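DNA polymerase III beta subunit (Streptococcus pyogenes, PDB 2AVT) forms a ring-shaped dimer that probably encircles DNA and slides along it, tethering the replicative polymerase to its template. Local coordinates at residues H183-R188 / R254-E259. Numbering follows the deposited sequence.
Sequences HRMSQR and RLLMTE
The side-chain oxygen of Q187 meets both methyls of L256, with Q187 OE1 4.1 Å from L256 CD2 and nearly as close to CD1, which also touches NE2. These are van der Waals contacts rather than polar bonds: the side chains cross at about a right angle, with the leucine fork lying across the amide. The extended chain of Q187 carries that amide from the strand to the leucine. Beside it, M185 CE comes to 4.0 Å from L256 CD2, so that this one methyl touches both M185 and Q187; a forked leucine suits the spot. M185 has CG anti to its own N (chi1 171°) and runs straight as far as the sulfur; a bend at chi3 of 82° then swings CE to L256, while SD lies 4.3 Å from L255 CD1. An unbranched, flexible methionine suits a place where two leucines must be met at different points. Strand 184-191 pairs with strand 367-372, joining the central and C-terminal domains into one continuous antiparallel sheet, and residues 254-259 lie in the loop that connects strand 238-243 to strand 262-267. M185 and Q187 share one face of this sheet; R184, S186 and R188 take the alternate face, where S186 and R188 meet helix 139-149. M185 and L255 both touch L371, and this apolar group, with L255 still exposed, is consistent with the pocket where relatives bind peptide motifs of polymerases.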
ATOM      1  N   HIS A 183     -11.062 -28.122   4.594  1.00 55.95           N
ATOM      2  CA  HIS A 183     -12.056 -27.550   3.700  1.00 54.25           C
ATOM      3  C   HIS A 183     -11.490 -27.794   2.302  1.00 54.00           C
ATOM      4  O   HIS A 183     -12.205 -28.182   1.376  1.00 52.53           O
ATOM      5  CB  HIS A 183     -12.209 -26.049   3.950  1.00 56.45           C
ATOM      6  CG  HIS A 183     -12.931 -25.716   5.222  1.00 58.74           C
ATOM      7  ND1 HIS A 183     -14.247 -26.063   5.438  1.00 58.90           N
ATOM      8  CD2 HIS A 183     -12.520 -25.076   6.341  1.00 59.41           C
ATOM      9  CE1 HIS A 183     -14.614 -25.654   6.640  1.00 59.40           C
ATOM     10  NE2 HIS A 183     -13.588 -25.054   7.211  1.00 59.72           N
ATOM     11  N   ARG A 184     -10.183 -27.571   2.194  1.00 52.57           N
ATOM     12  CA  ARG A 184      -9.418 -27.733   0.969  1.00 51.38           C
ATOM     13  C   ARG A 184      -8.022 -28.215   1.361  1.00 48.91           C
ATOM     14  O   ARG A 184      -7.588 -28.030   2.492  1.00 48.79           O
ATOM     15  CB  ARG A 184      -9.372 -26.406   0.200  1.00 53.38           C
ATOM     16  CG  ARG A 184      -8.668 -25.268   0.902  1.00 56.43           C
ATOM     17  CD  ARG A 184      -9.282 -23.993   0.349  1.00 59.64           C
ATOM     18  NE  ARG A 184      -8.392 -22.836   0.320  1.00 59.90           N
ATOM     19  CZ  ARG A 184      -7.631 -22.444   1.332  1.00 60.41           C
ATOM     20  NH1 ARG A 184      -7.633 -23.123   2.469  1.00 59.65           N
ATOM     21  NH2 ARG A 184      -6.889 -21.353   1.207  1.00 61.94           N
ATOM     22  N   MET A 185      -7.324 -28.812   0.406  1.00 45.88           N
ATOM     23  CA  MET A 185      -6.012 -29.389   0.651  1.00 43.68           C
ATOM     24  C   MET A 185      -5.132 -29.298  -0.580  1.00 40.91           C
ATOM     25  O   MET A 185      -5.634 -29.292  -1.697  1.00 36.91           O
ATOM     26  CB  MET A 185      -6.209 -30.854   1.050  1.00 45.11           C
ATOM     27  CG  MET A 185      -4.943 -31.672   1.139  1.00 47.78           C
ATOM     28  SD  MET A 185      -5.356 -33.404   1.483  1.00 51.11           S
ATOM     29  CE  MET A 185      -5.748 -33.946  -0.132  1.00 50.80           C
ATOM     30  N   SER A 186      -3.824 -29.241  -0.354  1.00 39.96           N
ATOM     31  CA  SER A 186      -2.844 -29.159  -1.425  1.00 40.14           C
ATOM     32  C   SER A 186      -1.683 -30.088  -1.088  1.00 39.05           C
ATOM     33  O   SER A 186      -1.159 -30.061   0.037  1.00 40.48           O
ATOM     34  CB  SER A 186      -2.329 -27.730  -1.563  1.00 41.34           C
ATOM     35  OG  SER A 186      -1.523 -27.614  -2.717  1.00 44.67           O
ATOM     36  N   GLN A 187      -1.288 -30.907  -2.063  1.00 36.91           N
ATOM     37  CA  GLN A 187      -0.201 -31.873  -1.878  1.00 35.20           C
ATOM     38  C   GLN A 187       0.820 -31.935  -3.021  1.00 34.38           C
ATOM     39  O   GLN A 187       0.467 -31.925  -4.202  1.00 31.33           O
ATOM     40  CB  GLN A 187      -0.783 -33.269  -1.679  1.00 34.84           C
ATOM     41  CG  GLN A 187       0.259 -34.369  -1.568  1.00 35.85           C
ATOM     42  CD  GLN A 187      -0.336 -35.746  -1.801  1.00 35.38           C
ATOM     43  OE1 GLN A 187      -0.669 -36.117  -2.935  1.00 35.03           O
ATOM     44  NE2 GLN A 187      -0.490 -36.501  -0.732  1.00 33.36           N
ATOM     45  N   ARG A 188       2.091 -32.028  -2.645  1.00 34.78           N
ATOM     46  CA  ARG A 188       3.177 -32.111  -3.610  1.00 35.07           C
ATOM     47  C   ARG A 188       4.046 -33.320  -3.268  1.00 34.83           C
ATOM     48  O   ARG A 188       4.549 -33.436  -2.152  1.00 34.41           O
ATOM     49  CB  ARG A 188       4.027 -30.833  -3.572  1.00 35.40           C
ATOM     50  CG  ARG A 188       5.174 -30.788  -4.589  1.00 37.40           C
ATOM     51  CD  ARG A 188       4.664 -30.716  -6.034  1.00 40.18           C
ATOM     52  NE  ARG A 188       5.752 -30.805  -7.013  1.00 40.89           N
ATOM     53  CZ  ARG A 188       6.643 -29.844  -7.243  1.00 41.50           C
ATOM     54  NH1 ARG A 188       6.586 -28.700  -6.573  1.00 39.94           N
ATOM     55  NH2 ARG A 188       7.606 -30.033  -8.136  1.00 41.45           N
ATOM     56  N   ARG A 254      -5.379 -40.667   3.523  1.00 58.09           N
ATOM     57  CA  ARG A 254      -6.702 -41.277   3.543  1.00 59.11           C
ATOM     58  C   ARG A 254      -7.779 -40.385   2.936  1.00 59.80           C
ATOM     59  O   ARG A 254      -8.952 -40.755   2.915  1.00 59.88           O
ATOM     60  CB  ARG A 254      -7.078 -41.642   4.978  1.00 58.91           C
ATOM     61  N   LEU A 255      -7.382 -39.216   2.438  1.00 60.03           N
ATOM     62  CA  LEU A 255      -8.329 -38.281   1.838  1.00 60.26           C
ATOM     63  C   LEU A 255      -8.259 -38.260   0.315  1.00 60.53           C
ATOM     64  O   LEU A 255      -9.159 -37.739  -0.344  1.00 60.16           O
ATOM     65  CB  LEU A 255      -8.094 -36.863   2.373  1.00 60.62           C
ATOM     66  CG  LEU A 255      -8.483 -36.586   3.829  1.00 60.93           C
ATOM     67  CD1 LEU A 255      -8.133 -35.153   4.191  1.00 60.53           C
ATOM     68  CD2 LEU A 255      -9.973 -36.828   4.014  1.00 61.12           C
ATOM     69  N   LEU A 256      -7.190 -38.816  -0.246  1.00 61.13           N
ATOM     70  CA  LEU A 256      -7.037 -38.840  -1.696  1.00 62.64           C
ATOM     71  C   LEU A 256      -8.163 -39.655  -2.329  1.00 64.14           C
ATOM     72  O   LEU A 256      -8.493 -40.745  -1.858  1.00 63.97           O
ATOM     73  CB  LEU A 256      -5.678 -39.431  -2.079  1.00 62.54           C
ATOM     74  CG  LEU A 256      -4.463 -38.639  -1.588  1.00 62.26           C
ATOM     75  CD1 LEU A 256      -3.183 -39.327  -2.033  1.00 63.25           C
ATOM     76  CD2 LEU A 256      -4.525 -37.224  -2.134  1.00 61.39           C
ATOM     77  N   MET A 257      -8.750 -39.120  -3.397  1.00 65.40           N
ATOM     78  CA  MET A 257      -9.849 -39.793  -4.075  1.00 66.71           C
ATOM     79  C   MET A 257      -9.366 -40.801  -5.112  1.00 66.94           C
ATOM     80  O   MET A 257      -8.528 -40.493  -5.959  1.00 66.97           O
ATOM     81  CB  MET A 257     -10.770 -38.761  -4.735  1.00 67.47           C
ATOM     82  CG  MET A 257     -10.134 -37.967  -5.866  1.00 68.63           C
ATOM     83  SD  MET A 257     -10.679 -38.490  -7.517  1.00 69.58           S
ATOM     84  CE  MET A 257     -12.127 -37.429  -7.745  1.00 66.96           C
ATOM     85  N   THR A 258      -9.909 -42.011  -5.033  1.00 67.22           N
ATOM     86  CA  THR A 258      -9.554 -43.088  -5.949  1.00 67.16           C
ATOM     87  C   THR A 258      -9.867 -42.700  -7.392  1.00 66.70           C
ATOM     88  O   THR A 258      -9.041 -42.093  -8.075  1.00 67.45           O
ATOM     89  CB  THR A 258     -10.331 -44.372  -5.606  1.00 67.86           C
ATOM     90  OG1 THR A 258     -10.217 -44.639  -4.204  1.00 67.80           O
ATOM     91  CG2 THR A 258      -9.778 -45.557  -6.391  1.00 68.78           C
ATOM     92  N   GLU A 259     -11.065 -43.045  -7.852  1.00 65.20           N
ATOM     93  CA  GLU A 259     -11.468 -42.732  -9.218  1.00 63.63           C
ATOM     94  C   GLU A 259     -12.275 -41.449  -9.317  1.00 61.02           C
ATOM     95  O   GLU A 259     -12.494 -40.755  -8.326  1.00 60.79           O
ATOM     96  CB  GLU A 259     -12.289 -43.882  -9.815  1.00 66.14           C
ATOM     97  CG  GLU A 259     -11.509 -45.173 -10.054  1.00 68.31           C
ATOM     98  CD  GLU A 259     -12.337 -46.235 -10.764  1.00 69.66           C
ATOM     99  OE1 GLU A 259     -12.695 -46.032 -11.948  1.00 70.56           O
ATOM    100  OE2 GLU A 259     -12.634 -47.273 -10.133  1.00 69.29           O
TER